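Local coordinates for protein plantazolicin methyltransferase BamL (Bacillus amyloliquefaciens subsp. plantarum, PDB 5DLY) that probably transfers methyl groups from S-adenosylmethionine to the amino terminus of desmethylplantazolicin, and binds S-adenosyl-L-homocysteine together with a monoazolic substrate analogue, at residues Gly67-Gly71 and Ala95-Ala99; Gln70-Gln75 and Leu102-Phe108; Ile127-Phe133 and Cys155-Asp160. All coordinates share one frame; numbering follows the deposited sequence.

Interaction 1 (Gly67-Gly71 and Ala95-Ala99); sequences GCGQG and AISSA. With SAH (S-adenosyl-L-homocysteine), chain C.
The glycine-rich loop Gly67-Gly71 of a Rossmann-like methyltransferase, with the sequence GCGQG, packs here against helix residues Ala95-Ala99 while its start holds S-adenosyl-L-homocysteine. The touching points are small. Ala95 CB sits 3.5 Å from Gly69 O, and Ala99 CB presses on the peptide that leaves Gln70, with Gln70 O 3.4 Å from Ala99 CA in a CA-H...O contact. At the far end Cys68 SG meets Ile96 CD1 at 3.7 Å; chi1 of 62° tucks the sulfur between the backbone N and carbonyl carbon of Cys68 and turns it to the tip of the isoleucine. Gln70 lays its CB and CG alongside Ser98 CB, both at 4.1 Å, and bends at chi2 (75°), which carries its amide back over the loop, where OE1 accepts a hydrogen bond from Gln72.

A type II' turn from Cys68 to Gly71, closed by Gly71 N to Cys68 O at 3.1 Å, shapes the loop. Gly67, with positive phi, lies close to the ligand ribose, and the backbone of Gly71 runs past Ala99, its N 3.9 Å from Ala99 CB. Gly67 O takes a hydrogen bond from the amino N of the ligand at 2.7 Å, and Gly69 N donates to Asp90, whose other carboxylate oxygen binds the same ligand.

Joining strand 62-66 to helix 72-80, the loop lies against helix 93-101, with Asp90 at the end of strand 85-90 beside Cys68, Ala95 and Ile96, and Phe108 of strand 107-110 touching Cys68, Ile96 and Ala99.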
loop_
_atom_site.group_PDB
_atom_site.type_symbol
_atom_site.label_atom_id
_atom_site.label_comp_id
_atom_site.label_asym_id
_atom_site.label_seq_id
_atom_site.Cartn_x
_atom_site.Cartn_y
_atom_site.Cartn_z
ATOM N N GLY A 67 -1.235 -6.813 -4.067
ATOM C CA GLY A 67 -2.518 -6.961 -3.368
ATOM C C GLY A 67 -3.545 -6.036 -3.986
ATOM O O GLY A 67 -4.187 -5.250 -3.281
ATOM N N CYS A 68 -3.707 -6.150 -5.303
ATOM C CA CYS A 68 -4.439 -5.165 -6.102
ATOM C C CYS A 68 -5.958 -5.223 -5.955
ATOM O O CYS A 68 -6.646 -4.390 -6.520
ATOM C CB CYS A 68 -4.060 -5.306 -7.578
ATOM S SG CYS A 68 -4.481 -6.911 -8.279
ATOM N N GLY A 69 -6.475 -6.218 -5.228
ATOM C CA GLY A 69 -7.919 -6.350 -5.051
ATOM C C GLY A 69 -8.624 -6.438 -6.388
ATOM O O GLY A 69 -8.133 -7.088 -7.309
ATOM N N GLN A 70 -9.746 -5.734 -6.494
ATOM C CA GLN A 70 -10.615 -5.761 -7.675
ATOM C C GLN A 70 -10.144 -4.779 -8.759
ATOM O O GLN A 70 -10.877 -4.486 -9.707
ATOM C CB GLN A 70 -12.067 -5.470 -7.260
ATOM C CG GLN A 70 -12.627 -6.420 -6.198
ATOM C CD GLN A 70 -12.081 -6.150 -4.795
ATOM O OE1 GLN A 70 -11.690 -5.027 -4.470
ATOM N NE2 GLN A 70 -12.064 -7.183 -3.949
ATOM N N GLY A 71 -8.917 -4.285 -8.619
ATOM C CA GLY A 71 -8.286 -3.421 -9.623
ATOM C C GLY A 71 -8.561 -1.927 -9.572
ATOM O O GLY A 71 -8.219 -1.218 -10.516
ATOM N N ALA A 95 -11.110 -11.642 -6.636
ATOM C CA ALA A 95 -10.642 -10.277 -6.843
ATOM C C ALA A 95 -10.081 -10.110 -8.252
ATOM O O ALA A 95 -10.388 -9.133 -8.942
ATOM C CB ALA A 95 -9.605 -9.913 -5.798
ATOM N N ILE A 96 -9.265 -11.074 -8.680
ATOM C CA ILE A 96 -8.601 -10.998 -9.981
ATOM C C ILE A 96 -9.586 -11.154 -11.147
ATOM O O ILE A 96 -9.450 -10.465 -12.163
ATOM C CB ILE A 96 -7.428 -12.002 -10.090
ATOM C CG1 ILE A 96 -6.278 -11.595 -9.143
ATOM C CG2 ILE A 96 -6.936 -12.138 -11.531
ATOM C CD1 ILE A 96 -5.677 -10.228 -9.439
ATOM N N SER A 97 -10.573 -12.038 -10.994
ATOM C CA SER A 97 -11.625 -12.157 -12.007
ATOM C C SER A 97 -12.395 -10.836 -12.170
ATOM O O SER A 97 -12.691 -10.430 -13.298
ATOM C CB SER A 97 -12.568 -13.323 -11.698
ATOM O OG SER A 97 -13.475 -13.513 -12.775
ATOM N N SER A 98 -12.695 -10.168 -11.054
ATOM C CA SER A 98 -13.325 -8.835 -11.077
ATOM C C SER A 98 -12.464 -7.780 -11.773
ATOM O O SER A 98 -12.958 -7.015 -12.602
ATOM C CB SER A 98 -13.669 -8.358 -9.666
ATOM O OG SER A 98 -14.661 -9.172 -9.070
ATOM N N ALA A 99 -11.177 -7.740 -11.431
ATOM C CA ALA A 99 -10.229 -6.827 -12.064
ATOM C C ALA A 99 -10.123 -7.040 -13.575
ATOM O O ALA A 99 -10.081 -6.073 -14.344
ATOM C CB ALA A 99 -8.859 -6.958 -11.405
HETATM N N SAH C . -4.333 -2.719 -2.224
HETATM C CA SAH C . -5.786 -2.832 -1.873
HETATM C CB SAH C . -5.956 -3.754 -0.670
HETATM C CG SAH C . -7.170 -4.667 -0.858
HETATM S SD SAH C . -7.561 -5.578 0.613
HETATM C C SAH C . -6.341 -1.474 -1.543
HETATM O O SAH C . -5.694 -0.455 -1.753
HETATM O OXT SAH C . -7.457 -1.342 -1.042
HETATM C "C5'" SAH C . -6.157 -6.639 0.801
HETATM C "C4'" SAH C . -5.852 -7.463 -0.443
HETATM O "O4'" SAH C . -4.587 -8.119 -0.278
HETATM C "C3'" SAH C . -6.873 -8.576 -0.679
HETATM O "O3'" SAH C . -7.455 -8.444 -1.991
HETATM C "C2'" SAH C . -6.078 -9.866 -0.514
HETATM O "O2'" SAH C . -6.502 -10.951 -1.344
HETATM C "C1'" SAH C . -4.681 -9.400 -0.886
HETATM N N9 SAH C . -3.578 -10.264 -0.407
HETATM C C8 SAH C . -3.412 -10.754 0.841
HETATM N N7 SAH C . -2.291 -11.504 0.916
HETATM C C5 SAH C . -1.719 -11.487 -0.299
HETATM C C6 SAH C . -0.514 -12.083 -0.891
HETATM N N6 SAH C . 0.295 -12.833 -0.118
HETATM N N1 SAH C . -0.259 -11.830 -2.201
HETATM C C2 SAH C . -1.090 -11.074 -2.947
HETATM N N3 SAH C . -2.220 -10.488 -2.470
HETATM C C4 SAH C . -2.573 -10.676 -1.171
#

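Interaction 2 (Gln70-Gln75 and Leu102-Phe108); sequences QGQVIQ and LGINASF
Leu102, just past helix 93-101, reaches across with both methyls: CD1 to the loop, 3.5 Å from Gln70 O, and CD2 to helix 72-80, 3.8 Å from Gln75 OE1. After the turn at Gly103, whose positive phi takes the chain out of the helix, Ile104 sends CD1 to the backbone of the opposing helix, 3.7 Å from Gln75 CA. The Gln75 side chain crosses it at about a right angle. With CG anti to its backbone N (chi1 -180°) and a bend at chi2, Gln75 brings NE2 to 3.7 Å from the same Ile104 methyl, so the aliphatic tip is met by both the root and the amide end of the glutamine.

Past the inverse gamma turn centred on Asn105, Ala106 CB meets Ile74 CG2 at 3.7 Å. Phe108 then approaches Ile74 from the opposite direction: Ile74 CD1 lies 3.4 Å from Phe108 CE1, while CG2 of the same isoleucine is near CZ, so two branches of Ile74 meet the CE1-CZ end of the ring obliquely, from the same side. Gly71 CA adds a looser touch at CE1, 4.1 Å away.

Leu86 of strand 85-90 also touches Ile74 and Ala106. The contact between the two segments is dispersive, fixed by the fit of methyls and ring carbons; its polar groups at the border, Gln75 OE1 and NE2, meet only carbon of the facing segment.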
loop_
_atom_site.group_PDB
_atom_site.type_symbol
_atom_site.label_atom_id
_atom_site.label_comp_id
_atom_site.label_asym_id
_atom_site.label_seq_id
_atom_site.Cartn_x
_atom_site.Cartn_y
_atom_site.Cartn_z
ATOM N N GLN A 70 -9.746 -5.734 -6.494
ATOM C CA GLN A 70 -10.615 -5.761 -7.675
ATOM C C GLN A 70 -10.144 -4.779 -8.759
ATOM O O GLN A 70 -10.877 -4.486 -9.707
ATOM C CB GLN A 70 -12.067 -5.470 -7.260
ATOM C CG GLN A 70 -12.627 -6.420 -6.198
ATOM C CD GLN A 70 -12.081 -6.150 -4.795
ATOM O OE1 GLN A 70 -11.690 -5.027 -4.470
ATOM N NE2 GLN A 70 -12.064 -7.183 -3.949
ATOM N N GLY A 71 -8.917 -4.285 -8.619
ATOM C CA GLY A 71 -8.286 -3.421 -9.623
ATOM C C GLY A 71 -8.561 -1.927 -9.572
ATOM O O GLY A 71 -8.219 -1.218 -10.516
ATOM N N GLN A 72 -9.133 -1.440 -8.466
ATOM C CA GLN A 72 -9.513 -0.031 -8.328
ATOM C C GLN A 72 -8.328 0.923 -8.507
ATOM O O GLN A 72 -8.443 1.954 -9.169
ATOM C CB GLN A 72 -10.171 0.223 -6.965
ATOM C CG GLN A 72 -11.487 -0.518 -6.738
ATOM C CD GLN A 72 -11.332 -1.853 -6.022
ATOM O OE1 GLN A 72 -10.358 -2.584 -6.218
ATOM N NE2 GLN A 72 -12.313 -2.182 -5.183
ATOM N N VAL A 73 -7.182 0.583 -7.919
ATOM C CA VAL A 73 -5.995 1.429 -8.050
ATOM C C VAL A 73 -5.521 1.476 -9.497
ATOM O O VAL A 73 -5.170 2.534 -10.016
ATOM C CB VAL A 73 -4.862 0.976 -7.092
ATOM C CG1 VAL A 73 -3.519 1.586 -7.487
ATOM C CG2 VAL A 73 -5.211 1.358 -5.665
ATOM N N ILE A 74 -5.520 0.325 -10.156
ATOM C CA ILE A 74 -5.126 0.265 -11.552
ATOM C C ILE A 74 -6.129 1.013 -12.435
ATOM O O ILE A 74 -5.732 1.709 -13.373
ATOM C CB ILE A 74 -4.870 -1.197 -11.970
ATOM C CG1 ILE A 74 -3.500 -1.626 -11.416
ATOM C CG2 ILE A 74 -4.952 -1.371 -13.484
ATOM C CD1 ILE A 74 -3.232 -3.109 -11.446
ATOM N N GLN A 75 -7.412 0.924 -12.104
ATOM C CA GLN A 75 -8.410 1.724 -12.815
ATOM C C GLN A 75 -8.119 3.229 -12.715
ATOM O O GLN A 75 -8.174 3.948 -13.724
ATOM C CB GLN A 75 -9.821 1.402 -12.327
ATOM C CG GLN A 75 -10.889 2.208 -13.048
ATOM C CD GLN A 75 -12.043 1.358 -13.511
ATOM O OE1 GLN A 75 -12.836 0.879 -12.709
ATOM N NE2 GLN A 75 -12.141 1.164 -14.822
ATOM N N LEU A 102 -12.889 -5.582 -15.825
ATOM C CA LEU A 102 -12.829 -4.145 -16.116
ATOM C C LEU A 102 -12.444 -3.841 -17.564
ATOM O O LEU A 102 -12.779 -2.774 -18.082
ATOM C CB LEU A 102 -11.873 -3.419 -15.159
ATOM C CG LEU A 102 -12.250 -3.460 -13.674
ATOM C CD1 LEU A 102 -11.141 -2.849 -12.828
ATOM C CD2 LEU A 102 -13.586 -2.772 -13.412
ATOM N N GLY A 103 -11.731 -4.770 -18.200
ATOM C CA GLY A 103 -11.298 -4.620 -19.587
ATOM C C GLY A 103 -10.316 -3.480 -19.785
ATOM O O GLY A 103 -10.381 -2.772 -20.786
ATOM N N ILE A 104 -9.417 -3.304 -18.815
ATOM C CA ILE A 104 -8.372 -2.284 -18.852
ATOM C C ILE A 104 -7.099 -2.861 -19.458
ATOM O O ILE A 104 -6.819 -4.049 -19.317
ATOM C CB ILE A 104 -8.034 -1.793 -17.419
ATOM C CG1 ILE A 104 -9.215 -1.037 -16.815
ATOM C CG2 ILE A 104 -6.783 -0.921 -17.396
ATOM C CD1 ILE A 104 -9.095 -0.842 -15.321
ATOM N N ASN A 105 -6.326 -2.008 -20.123
ATOM C CA ASN A 105 -5.014 -2.388 -20.600
ATOM C C ASN A 105 -4.047 -2.511 -19.413
ATOM O O ASN A 105 -3.335 -1.566 -19.070
ATOM C CB ASN A 105 -4.514 -1.385 -21.643
ATOM C CG ASN A 105 -3.189 -1.786 -22.259
ATOM O OD1 ASN A 105 -2.836 -2.970 -22.306
ATOM N ND2 ASN A 105 -2.446 -0.798 -22.745
ATOM N N ALA A 106 -4.068 -3.690 -18.791
ATOM C CA ALA A 106 -3.253 -4.015 -17.613
ATOM C C ALA A 106 -3.158 -5.528 -17.485
ATOM O O ALA A 106 -4.022 -6.243 -17.992
ATOM C CB ALA A 106 -3.880 -3.432 -16.359
ATOM N N SER A 107 -2.106 -6.003 -16.819
ATOM C CA SER A 107 -1.914 -7.428 -16.543
ATOM C C SER A 107 -2.289 -7.744 -15.099
ATOM O O SER A 107 -1.792 -7.107 -14.165
ATOM C CB SER A 107 -0.460 -7.837 -16.786
ATOM O OG SER A 107 -0.102 -7.698 -18.149
ATOM N N PHE A 108 -3.162 -8.727 -14.919
ATOM C CA PHE A 108 -3.586 -9.154 -13.590
ATOM C C PHE A 108 -3.197 -10.599 -13.341
ATOM O O PHE A 108 -3.447 -11.475 -14.173
ATOM C CB PHE A 108 -5.094 -8.969 -13.429
ATOM C CG PHE A 108 -5.498 -7.535 -13.270
ATOM C CD1 PHE A 108 -5.222 -6.858 -12.087
ATOM C CD2 PHE A 108 -6.148 -6.858 -14.306
ATOM C CE1 PHE A 108 -5.576 -5.530 -11.935
ATOM C CE2 PHE A 108 -6.507 -5.524 -14.155
ATOM C CZ PHE A 108 -6.231 -4.867 -12.960
#

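Interaction 3 (Ile127-Phe133 and Cys155-Asp160); sequences IFIHLCF and CIYIVD. With 5D7 (prop-2-en-1-yl 2-[(1S)-1-amino-4-carbamimidamidobutyl]-1,3-thiazole-4-carboxylate), chain B; SAH (S-adenosyl-L-homocysteine), chain C.
Strands 127-130 and 155-160 run parallel, their axes 4.8 Å apart and only 6° off in direction, with Ile127 beside Ile156 and His130 beside Val159. The ladder alternates in the parallel manner: Ile127 and Ile129 each bond to the residues flanking their partner, as in Ile129 N to Tyr157 O at 2.9 Å (N-H...O angle 173°). It ends with Leu131 N to Val159 O at 2.7 Å, after which the first chain turns away. A water sits in the fork there, donating to Ile129 O and Val159 O and accepting from Phe133 N.

On one face Ile129 CD1 touches both Ile156 CG2 and Ile158 CG1, 3.9 Å from each, under Leu146 of helix 139-148. On the other, the rings of Phe128 and Tyr157 stand side by side, CE1 to CD2 at 3.8 Å, and His130 lines up next to Val159. Phe133 CB lies 3.4 Å from Asp160 OD2, and its CG, anti to the backbone N (chi1 -164°), comes near Ile158 CG2.

That carboxylate grips the guanidinium of the substrate analogue by two bonds: OD1 accepts from NE and OD2 from NH2, both at 2.9 Å, with OD2 also bonded to Gly134 N. Together the bonds fix how carboxylate and guanidinium are turned. Leu131 O takes the analogue's amino N at 3.0 Å, and His130 O that of S-adenosyl-L-homocysteine. Both ligands thus meet at the C-terminal ends of neighbouring parallel strands, where Rossmann-like methyltransferases bind cofactor and substrate.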
loop_
_atom_site.group_PDB
_atom_site.type_symbol
_atom_site.label_atom_id
_atom_site.label_comp_id
_atom_site.label_asym_id
_atom_site.label_seq_id
_atom_site.Cartn_x
_atom_site.Cartn_y
_atom_site.Cartn_z
ATOM N N ILE A 127 6.463 0.405 -7.182
ATOM C CA ILE A 127 5.804 -0.758 -6.617
ATOM C C ILE A 127 4.966 -0.252 -5.443
ATOM O O ILE A 127 5.478 0.420 -4.555
ATOM C CB ILE A 127 6.827 -1.841 -6.193
ATOM C CG1 ILE A 127 7.695 -2.253 -7.392
ATOM C CG2 ILE A 127 6.107 -3.035 -5.576
ATOM C CD1 ILE A 127 8.831 -3.205 -7.062
ATOM N N PHE A 128 3.668 -0.544 -5.470
ATOM C CA PHE A 128 2.717 0.008 -4.503
ATOM C C PHE A 128 2.164 -1.116 -3.639
ATOM O O PHE A 128 1.724 -2.150 -4.151
ATOM C CB PHE A 128 1.578 0.650 -5.303
ATOM C CG PHE A 128 0.632 1.533 -4.511
ATOM C CD1 PHE A 128 1.052 2.327 -3.446
ATOM C CD2 PHE A 128 -0.709 1.611 -4.907
ATOM C CE1 PHE A 128 0.160 3.170 -2.791
ATOM C CE2 PHE A 128 -1.595 2.442 -4.258
ATOM C CZ PHE A 128 -1.162 3.224 -3.196
ATOM N N ILE A 129 2.218 -0.937 -2.322
ATOM C CA ILE A 129 1.656 -1.924 -1.397
ATOM C C ILE A 129 0.709 -1.174 -0.470
ATOM O O ILE A 129 1.110 -0.668 0.590
ATOM C CB ILE A 129 2.741 -2.649 -0.564
ATOM C CG1 ILE A 129 3.913 -3.131 -1.444
ATOM C CG2 ILE A 129 2.114 -3.810 0.182
ATOM C CD1 ILE A 129 5.012 -3.833 -0.658
ATOM N N HIS A 130 -0.557 -1.090 -0.870
ATOM C CA HIS A 130 -1.508 -0.223 -0.194
ATOM C C HIS A 130 -2.469 -1.022 0.672
ATOM O O HIS A 130 -3.234 -1.857 0.182
ATOM C CB HIS A 130 -2.279 0.593 -1.250
ATOM C CG HIS A 130 -3.131 1.689 -0.684
ATOM N ND1 HIS A 130 -2.617 2.864 -0.182
ATOM C CD2 HIS A 130 -4.478 1.802 -0.603
ATOM C CE1 HIS A 130 -3.611 3.637 0.223
ATOM N NE2 HIS A 130 -4.753 3.019 -0.032
ATOM N N LEU A 131 -2.432 -0.729 1.972
ATOM C CA LEU A 131 -3.358 -1.296 2.954
ATOM C C LEU A 131 -3.431 -2.835 2.937
ATOM O O LEU A 131 -4.517 -3.430 3.062
ATOM C CB LEU A 131 -4.746 -0.610 2.849
ATOM C CG LEU A 131 -4.767 0.925 2.909
ATOM C CD1 LEU A 131 -6.185 1.470 2.752
ATOM C CD2 LEU A 131 -4.136 1.434 4.204
ATOM N N CYS A 132 -2.278 -3.486 2.792
ATOM C CA CYS A 132 -2.265 -4.959 2.792
ATOM C C CYS A 132 -1.020 -5.639 3.358
ATOM O O CYS A 132 -0.997 -6.861 3.459
ATOM C CB CYS A 132 -2.544 -5.512 1.389
ATOM S SG CYS A 132 -1.324 -5.091 0.128
ATOM N N PHE A 133 0.004 -4.861 3.705
ATOM C CA PHE A 133 1.293 -5.421 4.158
ATOM C C PHE A 133 1.139 -6.424 5.308
ATOM O O PHE A 133 1.717 -7.513 5.272
ATOM C CB PHE A 133 2.227 -4.280 4.560
ATOM C CG PHE A 133 3.676 -4.665 4.679
ATOM C CD1 PHE A 133 4.353 -5.255 3.624
ATOM C CD2 PHE A 133 4.368 -4.404 5.853
ATOM C CE1 PHE A 133 5.697 -5.591 3.739
ATOM C CE2 PHE A 133 5.714 -4.723 5.971
ATOM C CZ PHE A 133 6.379 -5.316 4.912
ATOM N N CYS A 155 10.701 3.566 -6.581
ATOM C CA CYS A 155 10.364 3.433 -5.174
ATOM C C CYS A 155 9.300 2.375 -4.946
ATOM O O CYS A 155 8.453 2.137 -5.811
ATOM C CB CYS A 155 9.905 4.770 -4.575
ATOM S SG CYS A 155 8.444 5.442 -5.382
ATOM N N ILE A 156 9.383 1.736 -3.781
ATOM C CA ILE A 156 8.257 1.000 -3.195
ATOM C C ILE A 156 7.595 1.958 -2.218
ATOM O O ILE A 156 8.282 2.524 -1.366
ATOM C CB ILE A 156 8.704 -0.260 -2.417
ATOM C CG1 ILE A 156 9.609 -1.141 -3.282
ATOM C CG2 ILE A 156 7.481 -1.060 -1.952
ATOM C CD1 ILE A 156 10.148 -2.379 -2.596
ATOM N N TYR A 157 6.279 2.129 -2.322
ATOM C CA TYR A 157 5.520 2.920 -1.353
ATOM C C TYR A 157 4.522 2.013 -0.642
ATOM O O TYR A 157 3.696 1.369 -1.285
ATOM C CB TYR A 157 4.823 4.110 -2.031
ATOM C CG TYR A 157 4.052 5.028 -1.095
ATOM C CD1 TYR A 157 4.575 5.389 0.147
ATOM C CD2 TYR A 157 2.805 5.557 -1.466
ATOM C CE1 TYR A 157 3.876 6.242 1.004
ATOM C CE2 TYR A 157 2.104 6.413 -0.622
ATOM C CZ TYR A 157 2.643 6.740 0.620
ATOM O OH TYR A 157 1.959 7.579 1.476
ATOM N N ILE A 158 4.611 1.973 0.685
ATOM C CA ILE A 158 3.826 1.071 1.528
ATOM C C ILE A 158 2.999 1.916 2.481
ATOM O O ILE A 158 3.545 2.790 3.159
ATOM C CB ILE A 158 4.751 0.154 2.378
ATOM C CG1 ILE A 158 5.711 -0.651 1.489
ATOM C CG2 ILE A 158 3.927 -0.789 3.257
ATOM C CD1 ILE A 158 6.816 -1.372 2.244
ATOM N N VAL A 159 1.687 1.684 2.516
ATOM C CA VAL A 159 0.800 2.368 3.453
ATOM C C VAL A 159 0.045 1.272 4.181
ATOM O O VAL A 159 -0.534 0.417 3.552
ATOM C CB VAL A 159 -0.195 3.311 2.730
ATOM C CG1 VAL A 159 -1.057 4.073 3.734
ATOM C CG2 VAL A 159 0.560 4.291 1.848
ATOM N N ASP A 160 0.065 1.283 5.507
ATOM C CA ASP A 160 -0.650 0.265 6.260
ATOM C C ASP A 160 -1.087 0.734 7.635
ATOM O O ASP A 160 -0.680 1.802 8.104
ATOM C CB ASP A 160 0.204 -1.006 6.391
ATOM C CG ASP A 160 -0.640 -2.285 6.537
ATOM O OD1 ASP A 160 -1.859 -2.267 6.216
ATOM O OD2 ASP A 160 -0.061 -3.318 6.947
HETATM O O9 5D7 B . -7.119 1.590 6.072
HETATM C C6 5D7 B . -7.869 1.042 6.866
HETATM O O7 5D7 B . -8.507 1.787 7.922
HETATM C C8 5D7 B . -8.196 3.162 8.169
HETATM C C2 5D7 B . -8.181 -0.404 6.764
HETATM N N3 5D7 B . -7.808 -1.151 5.690
HETATM C C4 5D7 B . -8.171 -2.441 5.738
HETATM S S5 5D7 B . -9.050 -2.720 7.207
HETATM C C1 5D7 B . -8.907 -1.088 7.749
HETATM C CA 5D7 B . -7.955 -3.537 4.771
HETATM N N 5D7 B . -7.424 -2.948 3.548
HETATM C CB 5D7 B . -7.002 -4.609 5.317
HETATM C CG 5D7 B . -5.762 -4.091 6.056
HETATM C CD 5D7 B . -4.627 -5.088 5.884
HETATM N NE 5D7 B . -3.495 -4.667 6.699
HETATM C CZ 5D7 B . -3.242 -4.946 7.979
HETATM N NH2 5D7 B . -2.204 -4.487 8.529
HETATM N NH1 5D7 B . -4.027 -5.692 8.647
HETATM C C3 5D7 B . -8.978 3.614 9.376
HETATM C C5 5D7 B . -9.434 4.848 9.467
HETATM N N SAH C . -4.333 -2.719 -2.224
HETATM C CA SAH C . -5.786 -2.832 -1.873
HETATM C CB SAH C . -5.956 -3.754 -0.670
HETATM C CG SAH C . -7.170 -4.667 -0.858
HETATM S SD SAH C . -7.561 -5.578 0.613
HETATM C C SAH C . -6.341 -1.474 -1.543
HETATM O O SAH C . -5.694 -0.455 -1.753
HETATM O OXT SAH C . -7.457 -1.342 -1.042
HETATM C "C5'" SAH C . -6.157 -6.639 0.801
HETATM C "C4'" SAH C . -5.852 -7.463 -0.443
HETATM O "O4'" SAH C . -4.587 -8.119 -0.278
HETATM C "C3'" SAH C . -6.873 -8.576 -0.679
HETATM O "O3'" SAH C . -7.455 -8.444 -1.991
HETATM C "C2'" SAH C . -6.078 -9.866 -0.514
HETATM O "O2'" SAH C . -6.502 -10.951 -1.344
HETATM C "C1'" SAH C . -4.681 -9.400 -0.886
HETATM N N9 SAH C . -3.578 -10.264 -0.407
HETATM C C8 SAH C . -3.412 -10.754 0.841
HETATM N N7 SAH C . -2.291 -11.504 0.916
HETATM C C5 SAH C . -1.719 -11.487 -0.299
HETATM C C6 SAH C . -0.514 -12.083 -0.891
HETATM N N6 SAH C . 0.295 -12.833 -0.118
HETATM N N1 SAH C . -0.259 -11.830 -2.201
HETATM C C2 SAH C . -1.090 -11.074 -2.947
HETATM N N3 SAH C . -2.220 -10.488 -2.470
HETATM C C4 SAH C . -2.573 -10.676 -1.171
HETATM O O HOH W 1 0.389 -2.061 2.924
#

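How the interactions relate
Interactions 1 and 2 start from the same loop, sharing Gln70 and Gly71, and their centres lie 7 Å apart; Phe108 joins them, with its CE1 3.6 Å from Ala99 CB and its CD1 3.9 Å from Cys68 SG. Interaction 3, about 16 Å from the centre of interaction 1, meets it at the cofactor product: Gly67 O and His130 O both accept from the ligand's amino N, and Gly67 CA is 4.1 Å from Cys132 SG. Helix 72-80 ties interaction 2 to the same sheet through Val73 CG1, 3.8 Å from Phe128 CD2. Interaction 3 alone of the three adds direct hydrogen bonds to the substrate analogue.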